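Local atomic coordinates of 6-phospho-alpha-glucosidase (Merdibacter massiliensis, PDB entry 6VC6), a protein that probably hydrolyses 6-phospho-alpha-glucosides such as maltose 6'-phosphate, working with NAD and a manganese ion as family 4 glycosidases do. Residues A[156-161]-A[397-402]; A[391-396]-A[403-408]. All coordinates share one frame; numbering follows the deposited sequence.

How the contacts relate
Reading from the N terminus, the chain passes 156-161 first, at the end of helix 149-159, and after 235 residues reaches 397-402, where contact 1 closes a long loop. Contact 2 is local: 391-396 pairs with 403-408, and the six residues between them are the 397-402 partner of contact 1. The segments therefore alternate and the two contacts cross. Both draw on helix 378-400, which faces helix 149-159 of the Rossmann-type sheet region in contact 1 and helix 403-412 in contact 2. Their centres lie about 11 Å apart, and a salt bridge from Arg158 to Asp396 joins them directly.

Contact 1 of 2, residues A[156-161]-A[397-402]; sequences LRREFP and AYYEHS
Tyr399 laid against Arg158 and Glu159 makes a small polar-aromatic surface contact between the last turns of two helices, 149-159 and 378-400. Helix 149-159 is the connection between the parallel strands 141-144 and 166-169, a beta-alpha-beta crossover of the Rossmann-type sheet. The backbones stay well separated, Arg158 CA and Tyr399 CA being 9.4 Å apart, so the tyrosine side chain reaches across between the helices. Only 183 Å² is buried, more than half of it on Tyr399.

Arg158 supplies the hydrocarbon part. Its extended chain runs past the CE2 side of the ring, with CD 3.8 Å from Tyr399 CE2. The guanidinium plane is 11° from the ring plane, yet NH1 approaches Tyr399 CD2 obliquely at 4.1 Å, and the charge is engaged elsewhere, in salt bridges to Asp396 and Glu154. Glu159 instead comes to the ring's edge, beside OH and CE1. Its CG lies anti to the backbone N (chi1 -175°) and the chain then bends at chi2, which carries the carboxylate there. OE1 lies near the ring plane, 3.1 Å from Tyr399 OH, with carboxylate and ring 5° apart. This hydrogen bond is not settled, because the single phenolic proton also has Ala155 O within reach. Glu159 N is equally near to Tyr399 OH, at 3.1 Å, but the angle is too poor for a bond.

A water donates to Glu159 OE1 over 2.6 Å and also meets the hydroxyl of Tyr398, while OE2 binds His131 NE2. The carboxylate is thus held at both oxygens, which should limit its rotation. The chemistry implies a join in which the Arg158 methylenes and the ring supply the packing, while the phenolic proton can serve only one of its two acceptors at a time.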
loop_
_atom_site.group_PDB
_atom_site.type_symbol
_atom_site.label_atom_id
_atom_site.label_comp_id
_atom_site.label_asym_id
_atom_site.label_seq_id
_atom_site.Cartn_x
_atom_site.Cartn_y
_atom_site.Cartn_z
ATOM N N LEU A 156 -9.344 10.741 -2.197
ATOM C CA LEU A 156 -8.902 11.360 -3.443
ATOM C C LEU A 156 -9.981 11.294 -4.516
ATOM O O LEU A 156 -10.008 12.139 -5.418
ATOM C CB LEU A 156 -7.617 10.692 -3.935
ATOM C CG LEU A 156 -6.383 10.896 -3.053
ATOM C CD1 LEU A 156 -5.138 10.334 -3.722
ATOM C CD2 LEU A 156 -6.196 12.369 -2.711
ATOM N N ARG A 157 -10.871 10.301 -4.438
ATOM C CA ARG A 157 -11.996 10.241 -5.367
ATOM C C ARG A 157 -12.903 11.454 -5.207
ATOM O O ARG A 157 -13.408 11.998 -6.196
ATOM C CB ARG A 157 -12.782 8.947 -5.150
ATOM C CG ARG A 157 -14.047 8.836 -5.987
ATOM C CD ARG A 157 -14.913 7.667 -5.537
ATOM N NE ARG A 157 -15.567 7.922 -4.255
ATOM C CZ ARG A 157 -16.678 8.637 -4.113
ATOM N NH1 ARG A 157 -17.263 9.178 -5.174
ATOM N NH2 ARG A 157 -17.207 8.815 -2.910
ATOM N N ARG A 158 -13.115 11.897 -3.966
ATOM C CA ARG A 158 -13.973 13.050 -3.722
ATOM C C ARG A 158 -13.254 14.362 -4.012
ATOM O O ARG A 158 -13.848 15.285 -4.581
ATOM C CB ARG A 158 -14.474 13.036 -2.278
ATOM C CG ARG A 158 -15.210 11.769 -1.872
ATOM C CD ARG A 158 -15.971 11.989 -0.575
ATOM N NE ARG A 158 -16.403 10.737 0.038
ATOM C CZ ARG A 158 -17.072 10.664 1.184
ATOM N NH1 ARG A 158 -17.380 11.772 1.845
ATOM N NH2 ARG A 158 -17.427 9.483 1.674
ATOM N N GLU A 159 -11.980 14.464 -3.628
ATOM C CA GLU A 159 -11.266 15.731 -3.768
ATOM C C GLU A 159 -10.934 16.028 -5.225
ATOM O O GLU A 159 -10.981 17.187 -5.653
ATOM C CB GLU A 159 -9.995 15.713 -2.923
ATOM C CG GLU A 159 -9.249 17.039 -2.898
ATOM C CD GLU A 159 -9.961 18.095 -2.075
ATOM O OE1 GLU A 159 -10.593 17.735 -1.061
ATOM O OE2 GLU A 159 -9.886 19.286 -2.443
ATOM N N PHE A 160 -10.596 15.002 -6.002
ATOM C CA PHE A 160 -10.197 15.160 -7.400
ATOM C C PHE A 160 -11.060 14.260 -8.275
ATOM O O PHE A 160 -10.593 13.243 -8.800
ATOM C CB PHE A 160 -8.711 14.849 -7.578
ATOM C CG PHE A 160 -7.820 15.593 -6.625
ATOM C CD1 PHE A 160 -7.450 16.904 -6.881
ATOM C CD2 PHE A 160 -7.356 14.986 -5.469
ATOM C CE1 PHE A 160 -6.633 17.593 -6.006
ATOM C CE2 PHE A 160 -6.538 15.670 -4.589
ATOM C CZ PHE A 160 -6.177 16.977 -4.857
ATOM N N PRO A 161 -12.335 14.615 -8.461
ATOM C CA PRO A 161 -13.223 13.737 -9.238
ATOM C C PRO A 161 -12.912 13.723 -10.723
ATOM O O PRO A 161 -13.222 12.732 -11.397
ATOM C CB PRO A 161 -14.615 14.318 -8.958
ATOM C CG PRO A 161 -14.361 15.761 -8.683
ATOM C CD PRO A 161 -13.027 15.826 -7.985
ATOM N N ALA A 397 -16.153 11.954 7.992
ATOM C CA ALA A 397 -15.746 12.746 9.148
ATOM C C ALA A 397 -14.654 13.741 8.786
ATOM O O ALA A 397 -14.592 14.830 9.369
ATOM C CB ALA A 397 -15.273 11.826 10.272
ATOM N N TYR A 398 -13.785 13.388 7.837
ATOM C CA TYR A 398 -12.747 14.317 7.404
ATOM C C TYR A 398 -13.353 15.529 6.707
ATOM O O TYR A 398 -12.963 16.672 6.974
ATOM C CB TYR A 398 -11.758 13.607 6.479
ATOM C CG TYR A 398 -10.919 14.555 5.651
ATOM C CD1 TYR A 398 -9.830 15.211 6.206
ATOM C CD2 TYR A 398 -11.220 14.798 4.317
ATOM C CE1 TYR A 398 -9.061 16.082 5.458
ATOM C CE2 TYR A 398 -10.459 15.667 3.560
ATOM C CZ TYR A 398 -9.380 16.305 4.135
ATOM O OH TYR A 398 -8.617 17.171 3.386
ATOM N N TYR A 399 -14.313 15.299 5.810
ATOM C CA TYR A 399 -14.891 16.392 5.038
ATOM C C TYR A 399 -15.882 17.217 5.849
ATOM O O TYR A 399 -15.988 18.430 5.638
ATOM C CB TYR A 399 -15.578 15.844 3.785
ATOM C CG TYR A 399 -14.639 15.624 2.622
ATOM C CD1 TYR A 399 -14.159 16.695 1.880
ATOM C CD2 TYR A 399 -14.233 14.344 2.266
ATOM C CE1 TYR A 399 -13.299 16.498 0.816
ATOM C CE2 TYR A 399 -13.375 14.138 1.203
ATOM C CZ TYR A 399 -12.911 15.218 0.482
ATOM O OH TYR A 399 -12.057 15.015 -0.575
ATOM N N GLU A 400 -16.609 16.591 6.772
ATOM C CA GLU A 400 -17.655 17.268 7.524
ATOM C C GLU A 400 -17.199 17.746 8.895
ATOM O O GLU A 400 -17.981 18.399 9.594
ATOM C CB GLU A 400 -18.867 16.344 7.685
ATOM C CG GLU A 400 -19.567 16.004 6.380
ATOM C CD GLU A 400 -20.661 14.973 6.561
ATOM O OE1 GLU A 400 -20.854 14.141 5.649
ATOM O OE2 GLU A 400 -21.329 14.992 7.616
ATOM N N HIS A 401 -15.960 17.447 9.291
ATOM C CA HIS A 401 -15.470 17.759 10.635
ATOM C C HIS A 401 -16.412 17.197 11.696
ATOM O O HIS A 401 -16.756 17.866 12.674
ATOM C CB HIS A 401 -15.275 19.266 10.822
ATOM C CG HIS A 401 -14.277 19.871 9.885
ATOM N ND1 HIS A 401 -13.033 19.319 9.662
ATOM C CD2 HIS A 401 -14.337 20.984 9.117
ATOM C CE1 HIS A 401 -12.371 20.065 8.797
ATOM N NE2 HIS A 401 -13.140 21.081 8.450
ATOM N N SER A 402 -16.836 15.952 11.499
ATOM C CA SER A 402 -17.912 15.345 12.277
ATOM C C SER A 402 -17.344 14.259 13.181
ATOM O O SER A 402 -16.880 13.220 12.700
ATOM C CB SER A 402 -18.986 14.777 11.352
ATOM O OG SER A 402 -19.996 14.114 12.090
HETATM O O HOH W 1 -10.311 18.753 1.319
#

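Contact 2 of 2, residues A[391-396]-A[403-408]; sequences EKLLVD and YQKALE
Asp396 presents its carboxylate to Lys405, whose NZ comes down on it from above the plane, 46° out, and binds OD2 at 3.0 Å as a hydrogen-bonded salt bridge. The other oxygen, OD1, turns to a salt bridge with Arg158 of helix 149-159. The carboxylate of Glu408 is met by Gln404 NE2 on the anti side of OE2, tilted out of the carboxylate plane, whereas the bond lies close to the amide plane of Gln404. Glu408 OE1 rests 3.9 Å from Leu393 CD2, a contact with a methyl group.

These groups stand along the outer side of an antiparallel helical hairpin. The axes of 391-396 and 403-408 run at 160° and approach to 7.6 Å. Such closeness is borne out by the backbone: Leu393 CA and Lys405 CA are 5.7 Å apart, and Lys405 CB sits 3.7 Å from Leu393 O. Ser402, at the N-cap position, accepts a hydrogen bond from Lys405 N through its OG at the start of the second helix.

Lys405 and Leu393 share the packing about equally, and Lys405 adds the charge pairing. The lysine chain bends at chi2 (-57°) and again at chi4, so that the methylenes lie across Leu393 at about a right angle, CD being 3.8 Å from Leu393 CD2, before the ammonium swings to Asp396. Leu393 also packs on Ala409 and Leu412 of the same second helix. Replacing Lys405 by an alanine would probably leave Asp396 OD2 without its ammonium mate and open a gap beside Leu393 CD2.

Glu400 adds a long, weak ion pair to the same lysine. Between the cationic groups of Lys405 and Arg158, Asp396 would probably stay ionised, and its two oxygens would link the hairpin to the neighbouring helix 149-159.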
loop_
_atom_site.group_PDB
_atom_site.type_symbol
_atom_site.label_atom_id
_atom_site.label_comp_id
_atom_site.label_asym_id
_atom_site.label_seq_id
_atom_site.Cartn_x
_atom_site.Cartn_y
_atom_site.Cartn_z
ATOM N N GLU A 391 -15.073 2.751 5.759
ATOM C CA GLU A 391 -14.102 3.651 5.145
ATOM C C GLU A 391 -14.765 4.930 4.650
ATOM O O GLU A 391 -14.220 6.026 4.826
ATOM C CB GLU A 391 -13.380 2.942 4.000
ATOM C CG GLU A 391 -12.655 1.670 4.408
ATOM C CD GLU A 391 -12.081 0.927 3.217
ATOM O OE1 GLU A 391 -12.410 1.297 2.071
ATOM O OE2 GLU A 391 -11.302 -0.028 3.426
ATOM N N LYS A 392 -15.942 4.813 4.032
ATOM C CA LYS A 392 -16.619 5.997 3.515
ATOM C C LYS A 392 -17.142 6.882 4.639
ATOM O O LYS A 392 -17.210 8.107 4.481
ATOM C CB LYS A 392 -17.756 5.587 2.581
ATOM C CG LYS A 392 -17.281 5.116 1.216
ATOM C CD LYS A 392 -18.423 4.541 0.396
ATOM C CE LYS A 392 -17.981 4.256 -1.031
ATOM N NZ LYS A 392 -17.590 5.500 -1.752
ATOM N N LEU A 393 -17.514 6.289 5.775
ATOM C CA LEU A 393 -17.909 7.096 6.925
ATOM C C LEU A 393 -16.716 7.821 7.533
ATOM O O LEU A 393 -16.876 8.907 8.100
ATOM C CB LEU A 393 -18.590 6.219 7.976
ATOM C CG LEU A 393 -20.003 5.729 7.651
ATOM C CD1 LEU A 393 -20.371 4.541 8.526
ATOM C CD2 LEU A 393 -21.016 6.853 7.807
ATOM N N LEU A 394 -15.517 7.244 7.422
ATOM C CA LEU A 394 -14.335 7.880 7.996
ATOM C C LEU A 394 -13.971 9.153 7.239
ATOM O O LEU A 394 -13.770 10.211 7.846
ATOM C CB LEU A 394 -13.160 6.904 8.001
ATOM C CG LEU A 394 -11.891 7.444 8.661
ATOM C CD1 LEU A 394 -12.082 7.577 10.166
ATOM C CD2 LEU A 394 -10.696 6.561 8.342
ATOM N N VAL A 395 -13.875 9.071 5.909
ATOM C CA VAL A 395 -13.586 10.267 5.130
ATOM C C VAL A 395 -14.778 11.216 5.119
ATOM O O VAL A 395 -14.621 12.397 4.787
ATOM C CB VAL A 395 -13.154 9.900 3.698
ATOM C CG1 VAL A 395 -12.149 8.758 3.725
ATOM C CG2 VAL A 395 -14.355 9.537 2.859
ATOM N N ASP A 396 -15.972 10.727 5.468
ATOM C CA ASP A 396 -17.080 11.630 5.759
ATOM C C ASP A 396 -16.744 12.530 6.940
ATOM O O ASP A 396 -17.010 13.738 6.910
ATOM C CB ASP A 396 -18.352 10.833 6.048
ATOM C CG ASP A 396 -19.171 10.560 4.804
ATOM O OD1 ASP A 396 -18.742 10.967 3.705
ATOM O OD2 ASP A 396 -20.246 9.938 4.929
ATOM N N TYR A 403 -17.388 14.502 14.495
ATOM C CA TYR A 403 -17.082 13.445 15.454
ATOM C C TYR A 403 -18.057 12.285 15.309
ATOM O O TYR A 403 -17.676 11.118 15.459
ATOM C CB TYR A 403 -17.117 14.013 16.876
ATOM C CG TYR A 403 -16.851 13.008 17.982
ATOM C CD1 TYR A 403 -17.869 12.203 18.483
ATOM C CD2 TYR A 403 -15.585 12.880 18.539
ATOM C CE1 TYR A 403 -17.629 11.292 19.494
ATOM C CE2 TYR A 403 -15.337 11.971 19.554
ATOM C CZ TYR A 403 -16.363 11.180 20.026
ATOM O OH TYR A 403 -16.121 10.274 21.034
ATOM N N GLN A 404 -19.323 12.591 15.012
ATOM C CA GLN A 404 -20.343 11.551 14.910
ATOM C C GLN A 404 -20.049 10.593 13.763
ATOM O O GLN A 404 -20.270 9.383 13.882
ATOM C CB GLN A 404 -21.721 12.191 14.741
ATOM C CG GLN A 404 -22.864 11.196 14.635
ATOM C CD GLN A 404 -23.027 10.363 15.890
ATOM O OE1 GLN A 404 -22.861 10.858 17.005
ATOM N NE2 GLN A 404 -23.353 9.088 15.714
ATOM N N LYS A 405 -19.548 11.117 12.641
ATOM C CA LYS A 405 -19.197 10.251 11.520
ATOM C C LYS A 405 -18.029 9.339 11.875
ATOM O O LYS A 405 -18.010 8.165 11.486
ATOM C CB LYS A 405 -18.868 11.092 10.287
ATOM C CG LYS A 405 -20.086 11.605 9.539
ATOM C CD LYS A 405 -20.994 10.462 9.115
ATOM C CE LYS A 405 -22.256 10.981 8.444
ATOM N NZ LYS A 405 -22.107 11.065 6.967
ATOM N N ALA A 406 -17.048 9.861 12.614
ATOM C CA ALA A 406 -15.917 9.037 13.030
ATOM C C ALA A 406 -16.355 7.949 14.001
ATOM O O ALA A 406 -15.856 6.819 13.942
ATOM C CB ALA A 406 -14.831 9.912 13.654
ATOM N N LEU A 407 -17.288 8.269 14.902
ATOM C CA LEU A 407 -17.779 7.271 15.846
ATOM C C LEU A 407 -18.508 6.144 15.127
ATOM O O LEU A 407 -18.345 4.967 15.473
ATOM C CB LEU A 407 -18.694 7.931 16.878
ATOM C CG LEU A 407 -19.370 6.992 17.879
ATOM C CD1 LEU A 407 -18.334 6.322 18.770
ATOM C CD2 LEU A 407 -20.396 7.743 18.712
ATOM N N GLU A 408 -19.317 6.482 14.121
ATOM C CA GLU A 408 -20.027 5.453 13.368
ATOM C C GLU A 408 -19.064 4.614 12.538
ATOM O O GLU A 408 -19.265 3.404 12.380
ATOM C CB GLU A 408 -21.092 6.096 12.480
ATOM C CG GLU A 408 -22.215 6.765 13.259
ATOM C CD GLU A 408 -23.094 7.645 12.392
ATOM O OE1 GLU A 408 -22.853 7.709 11.167
ATOM O OE2 GLU A 408 -24.026 8.274 12.935
#